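Local coordinates for twitching motility pilus retraction protein (Geobacter sulfurreducens PCA, PDB 5ZFQ), which powers retraction of type IV pili as a six-subunit ATPase motor, probably by coupling ATP hydrolysis to disassembly of the pilus filament, at residues L254-S258 with A259-I263; I263-I266 with V267-P271; Q327-S330 with Q331-G335; T343-Q346 with S347-S350; P369-L372 with K373-A377. One frame throughout, in Å; residues are numbered along the deposited sequence.

Contact 1 (L254-S258 with A259-I263); sequences LHTNS and AVQTI
N257 N donates to Q261 OE1 at 2.6 Å in a nearly straight bond (165° at the hydrogen), and S258 OG accepts from Q261 N at 3.0 Å, so S258 is the N-cap of helix 259-268. The extended Q261 chain thus runs back to the loop that leaves strand 249-254, and the donor sits well above the plane of the Q261 amide. S258 holds its hydroxyl between its own N and carbonyl carbon (chi1 72°), in front of the first helical turn. Its carbonyl is gripped twice: T262 N reaches S258 O at 2.8 Å, and T262 OG1 reaches the same oxygen at 2.7 Å from the other face of the carbonyl plane. T256 OG1 also approaches T262 OG1, but the modelled spacing is too short to be trusted. The N257 amide lies beside that of Q261, turned almost perpendicular to it, and its ND2 bonds E245 of the second subunit. The loop therefore joins the central sheet, the helix start and a subunit interface, close to a probable Walker A loop. Farther in, L254 and T262 touch obliquely through methyls, L254 CD1 lying 3.9 Å from T262 CG2.

Contact 2 (I263-I266 with V267-P271); sequences INRI and VDVFP
N264 and R265 meet D268 and V269 one turn later, a local helical contact near the C-terminal end of helix 259-268, just ahead of the loop with F270 and P271. D268 N bonds N264 O at 2.8 Å with good geometry, whereas V267 N is shared weakly between I263 O and N264 O. D268 holds its carboxylate back along the helix, with CG anti to its own carbonyl carbon (chi1 -70°). Two waters then extend its reach. Water 1 lies 2.6 Å from N264 OD1 and equally close to D268 OD1, while water 2 accepts from R265 NE at 3.0 Å and donates to D268 OD2. On the apolar side the F270 ring turns its edge to I266 O, with CD2 at 3.1 Å, and packs on helix 234-245. With an alanine at D268, the two waters would probably lose their carboxylate mate and R265 NE its water link to this residue, though the guanidinium would keep its outside bonds. One of these runs from R265 NH1 to Q277 OE1 of the second subunit. R265 NE and D268 OD2, 6.0 Å apart, are bridged by water 2 and form no direct salt bridge, so any attraction between them is probably modest.

Contact 3 (Q327-S330 with Q331-G335); sequences QIYS and QMQVG
The carbonyls of I328, Y329 and S330 hold the amides of Q331, M332 and Q333 in a short, loosely bonded helix that mixes three- and four-residue spacings. I328 O takes weak bonds from Q331 N and M332 N, and Y329 O likewise from M332 N and Q333 N. Q333 N also donates to S330 O at 3.2 Å. Among the side chains, M332 sends CG back toward the preceding turn (chi1 -46°), which lays SD against the CG2 branch of I328 at 3.7 Å; the two chains cross at a slant on the buried side. The second pairing is more polar. The extended Q333 chain crosses the Y329 side chain at about a right angle, bringing Q333 NE2 to 3.5 Å from Y329 CE2, and the amide and ring planes stand 63° apart. Beyond this meeting, Y329 OH bonds E371 OE2. Replacing Q333 by an alanine would probably remove the amide beside CE2 and open a gap on that side of the ring. The helix 328-333 itself is wedged between several elements: I328 faces I263 of helix 259-268 and I320 of helix 314-321, M332 lies against A259 and against strand 303-310, and the Q333 carbonyl accepts from Q346 of helix 344-353.

Contact 4 (T343-Q346 with S347-S350); sequences TMNQ and SLFS
T343 O receives S347 N at 2.8 Å to close the first turn of helix 344-353, a mostly buried element of the C-terminal part of the chain. The next bonds follow in order: L348 N bonds M344 O at 2.8 Å and F349 N bonds N345 O at the same distance, while S350 N meets Q346 O at 3.0 Å with a less straight bond. At the start of the helix, T343 and Q346 form a capping box. Q346 N donates to T343 OG1 at 2.9 Å, and T343 N donates in return to Q346 OE1, also at 2.9 Å. The threonine hydroxyl is set between its backbone N and carbonyl carbon (chi1 61°), from where it faces the amide it caps. The other end of the same glutamine amide, NE2, donates a hydrogen bond to Q333 O, so both of its polar atoms are used. The bent M344 chain, which also touches A306 of strand 303-310, crosses L348 at a slant, and M344 CG lies 4.2 Å from L348 CD1. The same CD1 also nears N345 OD1, again with the two chains crossing at a slant, and that oxygen pairs with S366 OG. S347 OG bonds L307 N, tying the helix to the neighbouring strand. F349 turns its ring edge to Q346 O, and the ring rests on M375 and L376 of helix 369-377.

Contact 5 (P369-L372 with K373-A377); sequences PDEL and KQMLA
E371 carries CG anti to its amide nitrogen (chi1 169°), while M375 one turn on has CG beside its own N (chi1 -68°) and bends at chi3; the two chains then cross at a slant, with M375 SD 4.0 Å from E371 CG. The sulfur thus rests on the aliphatic part of the glutamate and leaves the carboxylate for partners beyond the helix: E371 OE2 bonds Y329 OH and, more weakly, N345 ND2. A second pair repeats the pattern. L376 swings its chain back toward the preceding turn (chi1 -74°), which brings L376 CD1 to 4.0 Å from L372 CG. L372 also meets M375 more loosely, L372 CD1 lying 4.4 Å from M375 SD, so this leucine touches two side chains of the next turn. Beneath the side chains the backbone is regular. The amides of K373 to L376 bond the carbonyls four residues earlier, K373 N to P369 O at 2.9 Å. P369 stands in the first turn, where a proline is easily accepted because the lack of an amide proton costs no helical bond. D370, K373 and Q374 are exposed, whereas L372 packs on M363 of helix 359-365, L376 on L359 of the same helix, and M375 on Q346 of helix 344-353. The arrangement is that of an amphipathic alpha-helix near the C-terminal end of the chain, whose apolar side packs against helices 344-353 and 359-365.

How the contacts relate
Contacts 1 and 2 share I263 and lie on helix 259-268, and both reach the second subunit; their chemistry is chiefly polar, through a cap and backbone grips in contact 1 and through waters in contact 2. Contacts 3, 4 and 5 follow in the C-terminal helices. Contact 4 is the most buried, its capping box set against strand 303-310, whereas contacts 3 and 5 each combine a buried apolar side with exposed polar residues. I263 CD1 and I328 CD1, 3.5 Å apart, join contact 3 to the first two. Contacts 4 and 5 lie closest, their centres about 10 Å apart, and join helices 344-353 and 369-377, while E371 of contact 5 ties back to contact 3.

Contact 1 (L254-S258 with A259-I263)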
loop_
_atom_site.group_PDB
_atom_site.type_symbol
_atom_site.label_atom_id
_atom_site.label_comp_id
_atom_site.label_asym_id
_atom_site.label_seq_id
_atom_site.Cartn_x
_atom_site.Cartn_y
_atom_site.Cartn_z
ATOM N N LEU A 254 17.874 -12.635 17.861
ATOM C CA LEU A 254 17.984 -12.356 16.448
ATOM C C LEU A 254 18.394 -13.622 15.737
ATOM O O LEU A 254 19.094 -14.428 16.293
ATOM C CB LEU A 254 19.075 -11.336 16.190
ATOM C CG LEU A 254 18.670 -9.923 15.891
ATOM C CD1 LEU A 254 19.781 -9.206 15.185
ATOM C CD2 LEU A 254 17.461 -9.976 15.002
ATOM N N HIS A 255 18.018 -13.788 14.491
ATOM C CA HIS A 255 18.455 -14.963 13.775
ATOM C C HIS A 255 19.677 -14.638 12.955
ATOM O O HIS A 255 19.656 -14.656 11.772
ATOM C CB HIS A 255 17.369 -15.543 12.905
ATOM C CG HIS A 255 17.842 -16.691 12.074
ATOM N ND1 HIS A 255 17.031 -17.364 11.188
ATOM C CD2 HIS A 255 19.054 -17.282 11.993
ATOM C CE1 HIS A 255 17.724 -18.316 10.597
ATOM N NE2 HIS A 255 18.951 -18.288 11.072
ATOM N N THR A 256 20.749 -14.311 13.628
ATOM C CA THR A 256 21.991 -13.971 12.999
ATOM C C THR A 256 23.032 -14.953 13.454
ATOM O O THR A 256 22.963 -15.524 14.509
ATOM C CB THR A 256 22.411 -12.519 13.182
ATOM O OG1 THR A 256 22.141 -12.089 14.500
ATOM C CG2 THR A 256 21.673 -11.648 12.243
ATOM N N ASN A 257 24.045 -15.149 12.648
ATOM C CA ASN A 257 24.940 -16.237 13.016
ATOM C C ASN A 257 26.302 -15.815 13.547
ATOM O O ASN A 257 27.164 -16.664 13.794
ATOM C CB ASN A 257 25.121 -17.136 11.798
ATOM C CG ASN A 257 23.809 -17.645 11.272
ATOM O OD1 ASN A 257 23.405 -17.317 10.161
ATOM N ND2 ASN A 257 23.127 -18.454 12.075
ATOM N N SER A 258 26.501 -14.511 13.709
ATOM C CA SER A 258 27.738 -13.996 14.285
ATOM C C SER A 258 27.471 -12.647 14.946
ATOM O O SER A 258 26.438 -12.020 14.694
ATOM C CB SER A 258 28.829 -13.867 13.214
ATOM O OG SER A 258 28.568 -12.789 12.318
ATOM N N ALA A 259 28.401 -12.209 15.788
ATOM C CA ALA A 259 28.304 -10.926 16.466
ATOM C C ALA A 259 28.282 -9.785 15.461
ATOM O O ALA A 259 27.423 -8.897 15.531
ATOM C CB ALA A 259 29.460 -10.755 17.423
ATOM N N VAL A 260 29.236 -9.818 14.534
ATOM C CA VAL A 260 29.346 -8.825 13.471
ATOM C C VAL A 260 28.081 -8.788 12.604
ATOM O O VAL A 260 27.548 -7.726 12.284
ATOM C CB VAL A 260 30.590 -9.109 12.566
ATOM C CG1 VAL A 260 30.631 -8.156 11.372
ATOM C CG2 VAL A 260 31.876 -9.030 13.386
ATOM N N GLN A 261 27.604 -9.962 12.224
ATOM C CA GLN A 261 26.388 -10.054 11.432
ATOM C C GLN A 261 25.182 -9.538 12.217
ATOM O O GLN A 261 24.297 -8.899 11.650
ATOM C CB GLN A 261 26.193 -11.491 11.000
ATOM C CG GLN A 261 25.095 -11.741 10.037
ATOM C CD GLN A 261 24.962 -13.224 9.761
ATOM O OE1 GLN A 261 24.088 -13.881 10.331
ATOM N NE2 GLN A 261 25.830 -13.768 8.893
ATOM N N THR A 262 25.178 -9.791 13.528
ATOM C CA THR A 262 24.112 -9.333 14.420
ATOM C C THR A 262 24.062 -7.808 14.536
ATOM O O THR A 262 22.992 -7.200 14.422
ATOM C CB THR A 262 24.271 -9.904 15.840
ATOM O OG1 THR A 262 24.048 -11.322 15.825
ATOM C CG2 THR A 262 23.287 -9.223 16.803
ATOM N N ILE A 263 25.222 -7.199 14.774
ATOM C CA ILE A 263 25.304 -5.752 14.950
ATOM C C ILE A 263 24.925 -5.019 13.659
ATOM O O ILE A 263 24.183 -4.033 13.695
ATOM C CB ILE A 263 26.723 -5.338 15.421
ATOM C CG1 ILE A 263 26.921 -5.744 16.889
ATOM C CG2 ILE A 263 26.963 -3.839 15.220
ATOM C CD1 ILE A 263 28.365 -5.950 17.278
#

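Contact 2 (I263-I266 with V267-P271)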
loop_
_atom_site.group_PDB
_atom_site.type_symbol
_atom_site.label_atom_id
_atom_site.label_comp_id
_atom_site.label_asym_id
_atom_site.label_seq_id
_atom_site.Cartn_x
_atom_site.Cartn_y
_atom_site.Cartn_z
ATOM N N ILE A 263 25.222 -7.199 14.774
ATOM C CA ILE A 263 25.304 -5.752 14.950
ATOM C C ILE A 263 24.925 -5.019 13.659
ATOM O O ILE A 263 24.183 -4.033 13.695
ATOM C CB ILE A 263 26.723 -5.338 15.421
ATOM C CG1 ILE A 263 26.921 -5.744 16.889
ATOM C CG2 ILE A 263 26.963 -3.839 15.220
ATOM C CD1 ILE A 263 28.365 -5.950 17.278
ATOM N N ASN A 264 25.398 -5.518 12.516
ATOM C CA ASN A 264 25.059 -4.906 11.225
ATOM C C ASN A 264 23.562 -4.942 10.965
ATOM O O ASN A 264 22.979 -3.955 10.507
ATOM C CB ASN A 264 25.809 -5.584 10.074
ATOM C CG ASN A 264 27.231 -5.055 9.906
ATOM O OD1 ASN A 264 27.481 -3.851 10.051
ATOM N ND2 ASN A 264 28.168 -5.953 9.589
ATOM N N ARG A 265 22.950 -6.075 11.299
ATOM C CA ARG A 265 21.504 -6.255 11.147
ATOM C C ARG A 265 20.689 -5.287 11.997
ATOM O O ARG A 265 19.640 -4.823 11.555
ATOM C CB ARG A 265 21.103 -7.692 11.485
ATOM C CG ARG A 265 19.625 -8.007 11.262
ATOM C CD ARG A 265 19.235 -7.846 9.831
ATOM N NE ARG A 265 20.282 -8.384 8.978
ATOM C CZ ARG A 265 20.464 -9.683 8.729
ATOM N NH1 ARG A 265 19.645 -10.589 9.257
ATOM N NH2 ARG A 265 21.469 -10.077 7.938
ATOM N N ILE A 266 21.156 -4.991 13.210
ATOM C CA ILE A 266 20.481 -4.013 14.068
ATOM C C ILE A 266 20.432 -2.633 13.388
ATOM O O ILE A 266 19.424 -1.929 13.440
ATOM C CB ILE A 266 21.178 -3.869 15.436
ATOM C CG1 ILE A 266 21.171 -5.194 16.193
ATOM C CG2 ILE A 266 20.542 -2.758 16.257
ATOM C CD1 ILE A 266 19.806 -5.659 16.554
ATOM N N VAL A 267 21.527 -2.269 12.731
ATOM C CA VAL A 267 21.682 -0.941 12.154
ATOM C C VAL A 267 20.979 -0.829 10.812
ATOM O O VAL A 267 20.228 0.112 10.564
ATOM C CB VAL A 267 23.184 -0.584 11.951
ATOM C CG1 VAL A 267 23.326 0.795 11.345
ATOM C CG2 VAL A 267 23.957 -0.693 13.262
ATOM N N ASP A 268 21.242 -1.808 9.952
ATOM C CA ASP A 268 20.910 -1.711 8.546
ATOM C C ASP A 268 19.415 -1.648 8.242
ATOM O O ASP A 268 19.034 -1.220 7.158
ATOM C CB ASP A 268 21.554 -2.883 7.790
ATOM C CG ASP A 268 23.086 -2.773 7.715
ATOM O OD1 ASP A 268 23.627 -1.670 7.996
ATOM O OD2 ASP A 268 23.749 -3.784 7.357
ATOM N N VAL A 269 18.566 -2.047 9.184
ATOM C CA VAL A 269 17.118 -2.063 8.939
ATOM C C VAL A 269 16.511 -0.677 9.091
ATOM O O VAL A 269 15.389 -0.429 8.645
ATOM C CB VAL A 269 16.380 -3.033 9.899
ATOM C CG1 VAL A 269 16.682 -4.495 9.539
ATOM C CG2 VAL A 269 16.755 -2.734 11.342
ATOM N N PHE A 270 17.271 0.205 9.738
ATOM C CA PHE A 270 16.904 1.600 9.972
ATOM C C PHE A 270 17.244 2.509 8.799
ATOM O O PHE A 270 18.215 2.256 8.066
ATOM C CB PHE A 270 17.623 2.148 11.207
ATOM C CG PHE A 270 17.049 1.689 12.499
ATOM C CD1 PHE A 270 15.943 2.335 13.051
ATOM C CD2 PHE A 270 17.621 0.621 13.184
ATOM C CE1 PHE A 270 15.401 1.913 14.262
ATOM C CE2 PHE A 270 17.091 0.192 14.391
ATOM C CZ PHE A 270 15.976 0.842 14.932
ATOM N N PRO A 271 16.461 3.589 8.636
ATOM C CA PRO A 271 16.759 4.658 7.677
ATOM C C PRO A 271 18.176 5.203 7.865
ATOM O O PRO A 271 18.600 5.404 9.006
ATOM C CB PRO A 271 15.709 5.720 8.007
ATOM C CG PRO A 271 14.533 4.916 8.488
ATOM C CD PRO A 271 15.148 3.780 9.281
HETATM O O HOH W 1 25.716 -2.082 9.403
HETATM O O HOH W 2 22.529 -6.633 8.086
#

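Contact 3 (Q327-S330 with Q331-G335)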
loop_
_atom_site.group_PDB
_atom_site.type_symbol
_atom_site.label_atom_id
_atom_site.label_comp_id
_atom_site.label_asym_id
_atom_site.label_seq_id
_atom_site.Cartn_x
_atom_site.Cartn_y
_atom_site.Cartn_z
ATOM N N GLN A 327 35.587 -4.834 11.844
ATOM C CA GLN A 327 36.800 -4.886 12.659
ATOM C C GLN A 327 36.620 -5.464 14.074
ATOM O O GLN A 327 37.603 -5.834 14.720
ATOM C CB GLN A 327 37.400 -3.485 12.775
ATOM C CG GLN A 327 37.896 -2.903 11.463
ATOM C CD GLN A 327 38.838 -1.743 11.684
ATOM O OE1 GLN A 327 39.363 -1.561 12.782
ATOM N NE2 GLN A 327 39.065 -0.951 10.641
ATOM N N ILE A 328 35.382 -5.530 14.552
ATOM C CA ILE A 328 35.099 -6.092 15.862
ATOM C C ILE A 328 35.690 -7.488 15.989
ATOM O O ILE A 328 36.224 -7.861 17.038
ATOM C CB ILE A 328 33.565 -6.133 16.128
ATOM C CG1 ILE A 328 33.052 -4.742 16.513
ATOM C CG2 ILE A 328 33.198 -7.144 17.219
ATOM C CD1 ILE A 328 31.537 -4.638 16.523
ATOM N N TYR A 329 35.621 -8.241 14.896
ATOM C CA TYR A 329 36.030 -9.642 14.879
ATOM C C TYR A 329 37.474 -9.841 15.351
ATOM O O TYR A 329 37.802 -10.840 16.001
ATOM C CB TYR A 329 35.849 -10.215 13.473
ATOM C CG TYR A 329 36.067 -11.706 13.408
ATOM C CD1 TYR A 329 35.104 -12.596 13.890
ATOM C CD2 TYR A 329 37.241 -12.229 12.869
ATOM C CE1 TYR A 329 35.312 -13.964 13.831
ATOM C CE2 TYR A 329 37.452 -13.588 12.804
ATOM C CZ TYR A 329 36.493 -14.453 13.287
ATOM O OH TYR A 329 36.725 -15.807 13.214
ATOM N N SER A 330 38.320 -8.871 15.020
ATOM C CA SER A 330 39.708 -8.838 15.478
ATOM C C SER A 330 39.839 -8.827 17.000
ATOM O O SER A 330 40.635 -9.576 17.575
ATOM C CB SER A 330 40.414 -7.614 14.899
ATOM O OG SER A 330 41.668 -7.402 15.526
ATOM N N GLN A 331 39.056 -7.968 17.647
ATOM C CA GLN A 331 39.057 -7.877 19.100
ATOM C C GLN A 331 38.584 -9.179 19.749
ATOM O O GLN A 331 38.947 -9.493 20.880
ATOM C CB GLN A 331 38.190 -6.705 19.550
ATOM C CG GLN A 331 38.788 -5.373 19.193
ATOM C CD GLN A 331 40.201 -5.206 19.752
ATOM O OE1 GLN A 331 40.410 -5.259 20.973
ATOM N NE2 GLN A 331 41.181 -5.009 18.855
ATOM N N MET A 332 37.791 -9.953 19.025
ATOM C CA MET A 332 37.253 -11.172 19.600
ATOM C C MET A 332 38.276 -12.314 19.577
ATOM O O MET A 332 38.197 -13.255 20.383
ATOM C CB MET A 332 35.978 -11.569 18.863
ATOM C CG MET A 332 35.053 -10.399 18.650
ATOM S SD MET A 332 33.481 -10.811 17.892
ATOM C CE MET A 332 33.195 -12.499 18.453
ATOM N N GLN A 333 39.211 -12.240 18.650
ATOM C CA GLN A 333 40.241 -13.248 18.519
ATOM C C GLN A 333 41.146 -13.289 19.731
ATOM O O GLN A 333 41.469 -14.345 20.252
ATOM C CB GLN A 333 41.056 -12.957 17.282
ATOM C CG GLN A 333 40.631 -13.727 16.056
ATOM C CD GLN A 333 40.964 -12.984 14.795
ATOM O OE1 GLN A 333 41.343 -11.838 14.839
ATOM N NE2 GLN A 333 40.830 -13.638 13.667
ATOM N N VAL A 334 41.506 -12.115 20.217
ATOM C CA VAL A 334 42.407 -11.989 21.348
ATOM C C VAL A 334 41.766 -11.725 22.699
ATOM O O VAL A 334 42.476 -11.431 23.643
ATOM C CB VAL A 334 43.398 -10.856 21.096
ATOM C CG1 VAL A 334 43.849 -10.897 19.661
ATOM C CG2 VAL A 334 42.749 -9.533 21.386
ATOM N N GLY A 335 40.444 -11.813 22.783
ATOM C CA GLY A 335 39.722 -11.509 23.994
ATOM C C GLY A 335 39.389 -12.594 24.978
ATOM O O GLY A 335 38.718 -12.337 25.955
#

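Contact 4 (T343-Q346 with S347-S350)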
loop_
_atom_site.group_PDB
_atom_site.type_symbol
_atom_site.label_atom_id
_atom_site.label_comp_id
_atom_site.label_asym_id
_atom_site.label_seq_id
_atom_site.Cartn_x
_atom_site.Cartn_y
_atom_site.Cartn_z
ATOM N N THR A 343 35.519 -16.517 19.295
ATOM C CA THR A 343 34.928 -16.533 17.965
ATOM C C THR A 343 34.300 -17.901 17.711
ATOM O O THR A 343 34.616 -18.881 18.397
ATOM C CB THR A 343 35.962 -16.241 16.855
ATOM O OG1 THR A 343 36.980 -17.245 16.873
ATOM C CG2 THR A 343 36.617 -14.869 17.054
ATOM N N MET A 344 33.408 -17.948 16.721
ATOM C CA MET A 344 32.849 -19.194 16.232
ATOM C C MET A 344 33.975 -20.136 15.814
ATOM O O MET A 344 33.948 -21.315 16.153
ATOM C CB MET A 344 31.890 -18.942 15.063
ATOM C CG MET A 344 31.246 -20.207 14.539
ATOM S SD MET A 344 30.330 -21.089 15.848
ATOM C CE MET A 344 29.029 -19.920 16.232
ATOM N N ASN A 345 34.977 -19.613 15.108
ATOM C CA ASN A 345 36.121 -20.438 14.731
ATOM C C ASN A 345 36.860 -20.970 15.962
ATOM O O ASN A 345 37.232 -22.144 15.989
ATOM C CB ASN A 345 37.094 -19.677 13.810
ATOM C CG ASN A 345 36.817 -19.932 12.321
ATOM O OD1 ASN A 345 36.061 -20.845 11.961
ATOM N ND2 ASN A 345 37.418 -19.120 11.454
ATOM N N GLN A 346 37.059 -20.140 16.986
ATOM C CA GLN A 346 37.710 -20.614 18.208
ATOM C C GLN A 346 36.882 -21.716 18.845
ATOM O O GLN A 346 37.422 -22.738 19.240
ATOM C CB GLN A 346 37.948 -19.472 19.198
ATOM C CG GLN A 346 39.118 -18.590 18.792
ATOM C CD GLN A 346 39.268 -17.342 19.645
ATOM O OE1 GLN A 346 38.281 -16.788 20.136
ATOM N NE2 GLN A 346 40.506 -16.875 19.801
ATOM N N SER A 347 35.567 -21.517 18.911
ATOM C CA SER A 347 34.650 -22.518 19.457
ATOM C C SER A 347 34.716 -23.818 18.665
ATOM O O SER A 347 34.844 -24.897 19.253
ATOM C CB SER A 347 33.204 -21.993 19.466
ATOM O OG SER A 347 32.328 -22.902 20.120
ATOM N N LEU A 348 34.609 -23.716 17.337
ATOM C CA LEU A 348 34.724 -24.896 16.469
ATOM C C LEU A 348 36.047 -25.633 16.725
ATOM O O LEU A 348 36.081 -26.865 16.837
ATOM C CB LEU A 348 34.619 -24.504 14.991
ATOM C CG LEU A 348 33.230 -24.164 14.461
ATOM C CD1 LEU A 348 33.292 -23.528 13.064
ATOM C CD2 LEU A 348 32.392 -25.400 14.446
ATOM N N PHE A 349 37.127 -24.860 16.823
ATOM C CA PHE A 349 38.456 -25.407 17.050
ATOM C C PHE A 349 38.490 -26.183 18.362
ATOM O O PHE A 349 39.194 -27.186 18.496
ATOM C CB PHE A 349 39.496 -24.277 17.050
ATOM C CG PHE A 349 40.868 -24.713 17.462
ATOM C CD1 PHE A 349 41.750 -25.255 16.529
ATOM C CD2 PHE A 349 41.288 -24.579 18.787
ATOM C CE1 PHE A 349 43.031 -25.660 16.903
ATOM C CE2 PHE A 349 42.561 -24.985 19.170
ATOM C CZ PHE A 349 43.437 -25.522 18.220
ATOM N N SER A 350 37.708 -25.709 19.324
ATOM C CA SER A 350 37.662 -26.301 20.645
ATOM C C SER A 350 36.885 -27.620 20.587
ATOM O O SER A 350 37.288 -28.627 21.182
ATOM C CB SER A 350 37.033 -25.316 21.637
ATOM O OG SER A 350 37.039 -25.827 22.955
#

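Contact 5 (P369-L372 with K373-A377)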
loop_
_atom_site.group_PDB
_atom_site.type_symbol
_atom_site.label_atom_id
_atom_site.label_comp_id
_atom_site.label_asym_id
_atom_site.label_seq_id
_atom_site.Cartn_x
_atom_site.Cartn_y
_atom_site.Cartn_z
ATOM N N PRO A 369 36.922 -20.886 6.815
ATOM C CA PRO A 369 37.621 -22.171 6.657
ATOM C C PRO A 369 39.160 -22.034 6.696
ATOM O O PRO A 369 39.805 -22.728 7.487
ATOM C CB PRO A 369 37.144 -22.657 5.281
ATOM C CG PRO A 369 35.837 -22.083 5.110
ATOM C CD PRO A 369 35.744 -20.804 5.934
ATOM N N ASP A 370 39.732 -21.146 5.875
ATOM C CA ASP A 370 41.188 -20.919 5.861
ATOM C C ASP A 370 41.746 -20.582 7.253
ATOM O O ASP A 370 42.775 -21.122 7.658
ATOM C CB ASP A 370 41.553 -19.796 4.883
ATOM C CG ASP A 370 41.423 -20.214 3.426
ATOM O OD1 ASP A 370 41.581 -21.416 3.120
ATOM O OD2 ASP A 370 41.142 -19.336 2.583
ATOM N N GLU A 371 41.074 -19.692 7.983
ATOM C CA GLU A 371 41.480 -19.378 9.355
ATOM C C GLU A 371 41.489 -20.619 10.244
ATOM O O GLU A 371 42.473 -20.880 10.939
ATOM C CB GLU A 371 40.573 -18.312 9.967
ATOM C CG GLU A 371 40.781 -18.144 11.466
ATOM C CD GLU A 371 40.172 -16.862 12.017
ATOM O OE1 GLU A 371 40.488 -15.775 11.477
ATOM O OE2 GLU A 371 39.376 -16.935 12.986
ATOM N N LEU A 372 40.404 -21.391 10.200
ATOM C CA LEU A 372 40.297 -22.611 11.004
ATOM C C LEU A 372 41.395 -23.630 10.663
ATOM O O LEU A 372 42.016 -24.174 11.569
ATOM C CB LEU A 372 38.912 -23.255 10.845
ATOM C CG LEU A 372 38.576 -24.362 11.859
ATOM C CD1 LEU A 372 38.698 -23.819 13.284
ATOM C CD2 LEU A 372 37.210 -25.032 11.634
ATOM N N LYS A 373 41.658 -23.900 9.382
ATOM C CA LYS A 373 42.854 -24.706 9.053
ATOM C C LYS A 373 44.132 -24.133 9.675
ATOM O O LYS A 373 44.926 -24.877 10.274
ATOM C CB LYS A 373 43.071 -24.867 7.542
ATOM C CG LYS A 373 41.833 -25.058 6.745
ATOM C CD LYS A 373 41.973 -26.463 6.131
ATOM C CE LYS A 373 40.703 -27.133 5.787
ATOM N NZ LYS A 373 40.240 -28.198 6.818
ATOM N N GLN A 374 44.312 -22.819 9.556
ATOM C CA GLN A 374 45.507 -22.173 10.088
ATOM C C GLN A 374 45.669 -22.448 11.596
ATOM O O GLN A 374 46.770 -22.779 12.075
ATOM C CB GLN A 374 45.461 -20.665 9.802
ATOM C CG GLN A 374 46.825 -20.001 9.511
ATOM C CD GLN A 374 47.639 -20.739 8.445
ATOM O OE1 GLN A 374 47.275 -20.769 7.261
ATOM N NE2 GLN A 374 48.739 -21.353 8.868
ATOM N N MET A 375 44.557 -22.334 12.327
ATOM C CA MET A 375 44.529 -22.650 13.755
ATOM C C MET A 375 44.833 -24.116 14.017
ATOM O O MET A 375 45.535 -24.453 14.969
ATOM C CB MET A 375 43.172 -22.297 14.362
ATOM C CG MET A 375 42.887 -20.805 14.422
ATOM S SD MET A 375 41.146 -20.445 14.717
ATOM C CE MET A 375 40.942 -20.969 16.418
ATOM N N LEU A 376 44.301 -24.988 13.170
ATOM C CA LEU A 376 44.447 -26.410 13.403
ATOM C C LEU A 376 45.892 -26.838 13.162
ATOM O O LEU A 376 46.374 -27.799 13.777
ATOM C CB LEU A 376 43.473 -27.191 12.523
ATOM C CG LEU A 376 42.015 -27.104 12.990
ATOM C CD1 LEU A 376 41.061 -27.517 11.870
ATOM C CD2 LEU A 376 41.809 -27.952 14.238
ATOM N N ALA A 377 46.584 -26.106 12.287
ATOM C CA ALA A 377 48.005 -26.341 12.017
ATOM C C ALA A 377 48.861 -26.196 13.286
ATOM O O ALA A 377 49.783 -26.992 13.540
ATOM C CB ALA A 377 48.492 -25.385 10.940
#